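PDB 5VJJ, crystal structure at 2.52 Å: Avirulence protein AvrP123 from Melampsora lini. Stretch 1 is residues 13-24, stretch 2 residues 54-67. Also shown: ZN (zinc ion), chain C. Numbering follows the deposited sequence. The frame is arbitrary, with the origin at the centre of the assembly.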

# COMPACT_ATOMS: atom_id res chain seq x y z
N VAL A 13 0.81 -2.44 14.42
CA VAL A 13 2.17 -2.04 14.11
C VAL A 13 2.46 -2.44 12.67
O VAL A 13 1.77 -3.28 12.08
N VAL A 14 3.49 -1.82 12.10
CA VAL A 14 3.84 -2.05 10.70
C VAL A 14 5.35 -1.89 10.56
O VAL A 14 6.01 -1.23 11.36
N GLN A 15 5.89 -2.52 9.53
CA GLN A 15 7.30 -2.34 9.18
C GLN A 15 7.44 -1.07 8.34
O GLN A 15 6.81 -0.95 7.28
N CYS A 16 8.25 -0.13 8.82
CA CYS A 16 8.53 1.07 8.05
C CYS A 16 9.42 0.73 6.85
O CYS A 16 10.01 -0.35 6.77
N LEU A 17 9.49 1.67 5.90
CA LEU A 17 10.33 1.45 4.73
C LEU A 17 11.79 1.28 5.11
O LEU A 17 12.55 0.64 4.38
N CYS A 18 12.21 1.85 6.24
CA CYS A 18 13.55 1.60 6.76
C CYS A 18 13.68 0.24 7.43
O CYS A 18 14.77 -0.11 7.89
N ARG A 19 12.58 -0.53 7.50
CA ARG A 19 12.46 -1.90 7.98
C ARG A 19 12.27 -1.97 9.50
O ARG A 19 12.02 -3.06 10.01
N ARG A 20 12.34 -0.86 10.23
CA ARG A 20 12.02 -0.89 11.65
C ARG A 20 10.52 -1.07 11.85
O ARG A 20 9.71 -0.79 10.96
N ILE A 21 10.15 -1.55 13.04
CA ILE A 21 8.74 -1.71 13.38
C ILE A 21 8.21 -0.38 13.91
O ILE A 21 8.80 0.23 14.81
N ALA A 22 7.10 0.07 13.35
CA ALA A 22 6.52 1.36 13.69
C ALA A 22 5.07 1.19 14.11
O ALA A 22 4.38 0.29 13.62
N PRO A 23 4.59 2.04 15.02
CA PRO A 23 3.17 1.99 15.41
C PRO A 23 2.31 2.75 14.41
O PRO A 23 2.57 3.91 14.10
N LEU A 24 1.28 2.08 13.91
CA LEU A 24 0.26 2.77 13.13
C LEU A 24 -0.43 3.81 14.01
O LEU A 24 -0.67 3.57 15.20
N TYR A 54 -0.74 3.30 4.84
CA TYR A 54 -0.35 3.10 6.22
C TYR A 54 0.21 4.40 6.77
O TYR A 54 1.10 5.01 6.16
N MET A 55 -0.33 4.84 7.91
CA MET A 55 0.15 6.00 8.63
C MET A 55 0.78 5.51 9.93
O MET A 55 0.13 4.81 10.71
N TYR A 56 2.04 5.87 10.15
CA TYR A 56 2.73 5.43 11.35
C TYR A 56 3.76 6.48 11.76
O TYR A 56 4.01 7.45 11.05
N ARG A 57 4.34 6.27 12.94
CA ARG A 57 5.32 7.17 13.54
C ARG A 57 6.55 6.33 13.85
O ARG A 57 6.64 5.72 14.91
N CYS A 58 7.50 6.30 12.92
CA CYS A 58 8.68 5.45 13.09
C CYS A 58 9.61 6.02 14.15
O CYS A 58 9.90 7.23 14.13
N PRO A 59 10.11 5.21 15.08
CA PRO A 59 11.06 5.74 16.08
C PRO A 59 12.29 6.35 15.46
O PRO A 59 12.92 7.23 16.07
N ASN A 60 12.67 5.90 14.27
CA ASN A 60 13.81 6.46 13.55
C ASN A 60 13.38 7.61 12.64
O ASN A 60 13.88 8.73 12.77
N CYS A 61 12.45 7.34 11.73
CA CYS A 61 12.08 8.29 10.69
C CYS A 61 11.02 9.30 11.13
O CYS A 61 10.78 10.26 10.39
N GLY A 62 10.39 9.11 12.28
CA GLY A 62 9.28 9.95 12.66
C GLY A 62 8.09 9.72 11.76
O GLY A 62 8.00 8.70 11.06
N PRO A 63 7.14 10.67 11.74
CA PRO A 63 5.93 10.49 10.93
C PRO A 63 6.21 10.09 9.49
O PRO A 63 6.94 10.79 8.79
N ARG A 64 5.64 8.97 9.04
CA ARG A 64 5.89 8.49 7.69
C ARG A 64 4.70 7.66 7.22
O ARG A 64 3.86 7.23 8.02
N SER A 65 4.63 7.44 5.91
CA SER A 65 3.51 6.75 5.29
C SER A 65 3.97 6.09 4.00
O SER A 65 4.94 6.53 3.37
N HIS A 66 3.27 5.02 3.61
CA HIS A 66 3.48 4.38 2.32
C HIS A 66 2.24 3.56 1.98
O HIS A 66 1.45 3.21 2.86
N VAL A 67 2.11 3.23 0.70
CA VAL A 67 0.93 2.54 0.18
C VAL A 67 1.34 1.15 -0.29
O VAL A 67 2.45 0.95 -0.81

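Two hairpin-like segments meet here, pinned at one end by a zinc ion and filled beside it by a tyrosine. Each segment gives two thiolates to the metal: Cys16 SG lies 2.4 Å from ZN, and Cys18 SG, Cys58 SG and Cys61 SG each lie 2.3 Å from ZN. The four sulfurs converge on the metal from three rotamers: t for Cys16 and Cys58, p for Cys18 and m for Cys61. Backbone amides steady the sulfurs: Cys18 N donates to Cys16 SG (3.5 Å), Arg20 N to Cys18 SG (3.6 Å) and Cys61 N to Cys58 SG (3.5 Å).

The main bump is Tyr56, chi1 p, whose buried ring enters a hollow lined by Val14, Cys16, Ala22 and Leu24. The CA-to-CB bonds of Val14 (p), Ala22, Tyr56 and His66 (p) point toward the opposing stretch; that of Leu24 (mt) points away overall, though its end comes nearer. Val14 CG1 meets Tyr56 CD1 at 3.4 Å, Ala22 CB meets Tyr56 CD2 at 3.6 Å, and Cys16 SG meets Tyr56 CE2 at 3.7 Å. Ala22 sits close against the strand, its CB 3.8 Å from Cys58 CA. The ring's far end is not left unpaired: Tyr56 OH and His66 ND1 share a hydrogen bond of 3.1 Å.

Leu17, rotamer mt, extends from the turn across an exposed shelf made by His66 and Arg64. Its CD2 lies over the face of the His66 ring, 4.1 Å from the centroid, while Leu17 CD1 rests over the guanidinium of the extended Arg64, 3.4 Å from Arg64 NH2. Arg20 likewise lays its guanidinium against Asn60, with Arg20 NH1 3.4 Å from Asn60 CG.

Away from the metal, Leu24 CD2 packs on Tyr54 CB at 4.0 Å, and Arg57 N donates to Pro23 O (3.2 Å), the only hydrogen bond between the stretches.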

# COMPACT_ATOMS: atom_id res chain seq x y z
CB VAL A 13 3.20 -2.67 15.08
CG1 VAL A 13 2.95 -2.18 16.50
CG2 VAL A 13 3.13 -4.19 15.02
CB VAL A 14 3.08 -1.08 9.76
CG1 VAL A 14 3.55 0.36 9.96
CG2 VAL A 14 3.22 -1.51 8.31
CB GLN A 15 7.83 -3.56 8.43
CG GLN A 15 9.32 -3.51 8.17
CD GLN A 15 9.92 -4.87 7.86
OE1 GLN A 15 9.27 -5.72 7.24
NE2 GLN A 15 11.16 -5.08 8.28
CB CYS A 16 9.22 2.12 8.94
SG CYS A 16 9.80 3.62 8.09
CB LEU A 17 10.17 2.60 3.75
CG LEU A 17 8.77 2.74 3.15
CD1 LEU A 17 8.69 4.02 2.34
CD2 LEU A 17 8.42 1.53 2.30
CB CYS A 18 13.94 2.70 7.75
SG CYS A 18 13.20 2.53 9.39
CB ARG A 19 13.65 -2.79 7.58
CG ARG A 19 13.72 -3.04 6.08
CD ARG A 19 14.75 -4.09 5.70
NE ARG A 19 16.13 -3.58 5.74
CZ ARG A 19 17.02 -3.86 6.68
NH1 ARG A 19 16.72 -4.66 7.70
NH2 ARG A 19 18.24 -3.34 6.61
CB ARG A 20 12.48 0.40 12.34
CG ARG A 20 13.98 0.48 12.56
CD ARG A 20 14.38 1.87 13.01
NE ARG A 20 15.81 1.97 13.25
CZ ARG A 20 16.71 2.32 12.33
NH1 ARG A 20 16.33 2.60 11.09
NH2 ARG A 20 17.99 2.39 12.65
CB ILE A 21 8.56 -2.84 14.41
CG1 ILE A 21 9.16 -4.15 13.87
CG2 ILE A 21 7.09 -3.03 14.74
CD1 ILE A 21 8.58 -4.62 12.54
CB ALA A 22 6.60 2.34 12.51
CB PRO A 23 3.16 2.66 16.78
CG PRO A 23 4.24 3.70 16.66
CD PRO A 23 5.32 3.05 15.80
CB LEU A 24 -0.78 1.78 12.60
CG LEU A 24 -0.30 0.72 11.63
CD1 LEU A 24 -1.40 -0.30 11.43
CD2 LEU A 24 0.10 1.36 10.31
CB TYR A 54 0.68 1.98 6.35
CG TYR A 54 0.22 0.67 5.75
CD1 TYR A 54 -0.67 -0.15 6.43
CD2 TYR A 54 0.68 0.25 4.51
CE1 TYR A 54 -1.10 -1.35 5.89
CE2 TYR A 54 0.26 -0.95 3.96
CZ TYR A 54 -0.63 -1.74 4.65
OH TYR A 54 -1.05 -2.93 4.10
CB MET A 55 -0.99 6.98 8.93
CG MET A 55 -1.53 7.71 7.71
SD MET A 55 -0.42 9.02 7.19
CE MET A 55 -1.56 10.11 6.34
CB TYR A 56 3.39 4.07 11.14
CG TYR A 56 4.17 3.98 9.85
CD1 TYR A 56 3.58 3.51 8.69
CD2 TYR A 56 5.50 4.38 9.79
CE1 TYR A 56 4.29 3.43 7.51
CE2 TYR A 56 6.21 4.30 8.62
CZ TYR A 56 5.61 3.82 7.48
OH TYR A 56 6.33 3.75 6.30
CB ARG A 57 4.75 7.83 14.80
CG ARG A 57 5.70 8.82 15.49
CD ARG A 57 5.60 10.20 14.88
NE ARG A 57 4.38 10.90 15.29
CZ ARG A 57 4.32 11.79 16.28
NH1 ARG A 57 5.40 12.13 16.97
NH2 ARG A 57 3.15 12.36 16.57
CB CYS A 58 9.43 5.32 11.77
SG CYS A 58 10.89 4.25 11.88
CB PRO A 59 11.40 4.51 16.93
CG PRO A 59 11.15 3.35 16.04
CD PRO A 59 9.96 3.75 15.21
CB ASN A 60 14.50 5.36 12.74
CG ASN A 60 15.71 5.86 11.98
OD1 ASN A 60 16.76 6.12 12.56
ND2 ASN A 60 15.56 5.99 10.66
CB CYS A 61 11.55 7.54 9.47
SG CYS A 61 12.50 6.10 9.00
CB PRO A 63 5.26 11.88 11.00
CG PRO A 63 5.77 12.49 12.27
CD PRO A 63 7.16 11.95 12.47
CB ARG A 64 7.19 7.67 7.61
CG ARG A 64 7.66 7.39 6.19
CD ARG A 64 9.04 6.75 6.17
NE ARG A 64 9.57 6.65 4.81
CZ ARG A 64 10.78 6.20 4.51
NH1 ARG A 64 11.61 5.80 5.47
NH2 ARG A 64 11.17 6.14 3.24
CB SER A 65 2.35 7.72 5.01
OG SER A 65 1.24 7.06 4.44
CB HIS A 66 4.74 3.51 2.29
CG HIS A 66 4.58 2.17 2.95
ND1 HIS A 66 5.16 1.87 4.17
CD2 HIS A 66 3.94 1.05 2.55
CE1 HIS A 66 4.86 0.63 4.50
NE2 HIS A 66 4.13 0.11 3.54
CB VAL A 67 0.27 3.33 -0.97
CG1 VAL A 67 -0.85 2.54 -1.63
CG2 VAL A 67 -0.27 4.66 -0.45
ZN ZN C . 11.53 4.15 9.63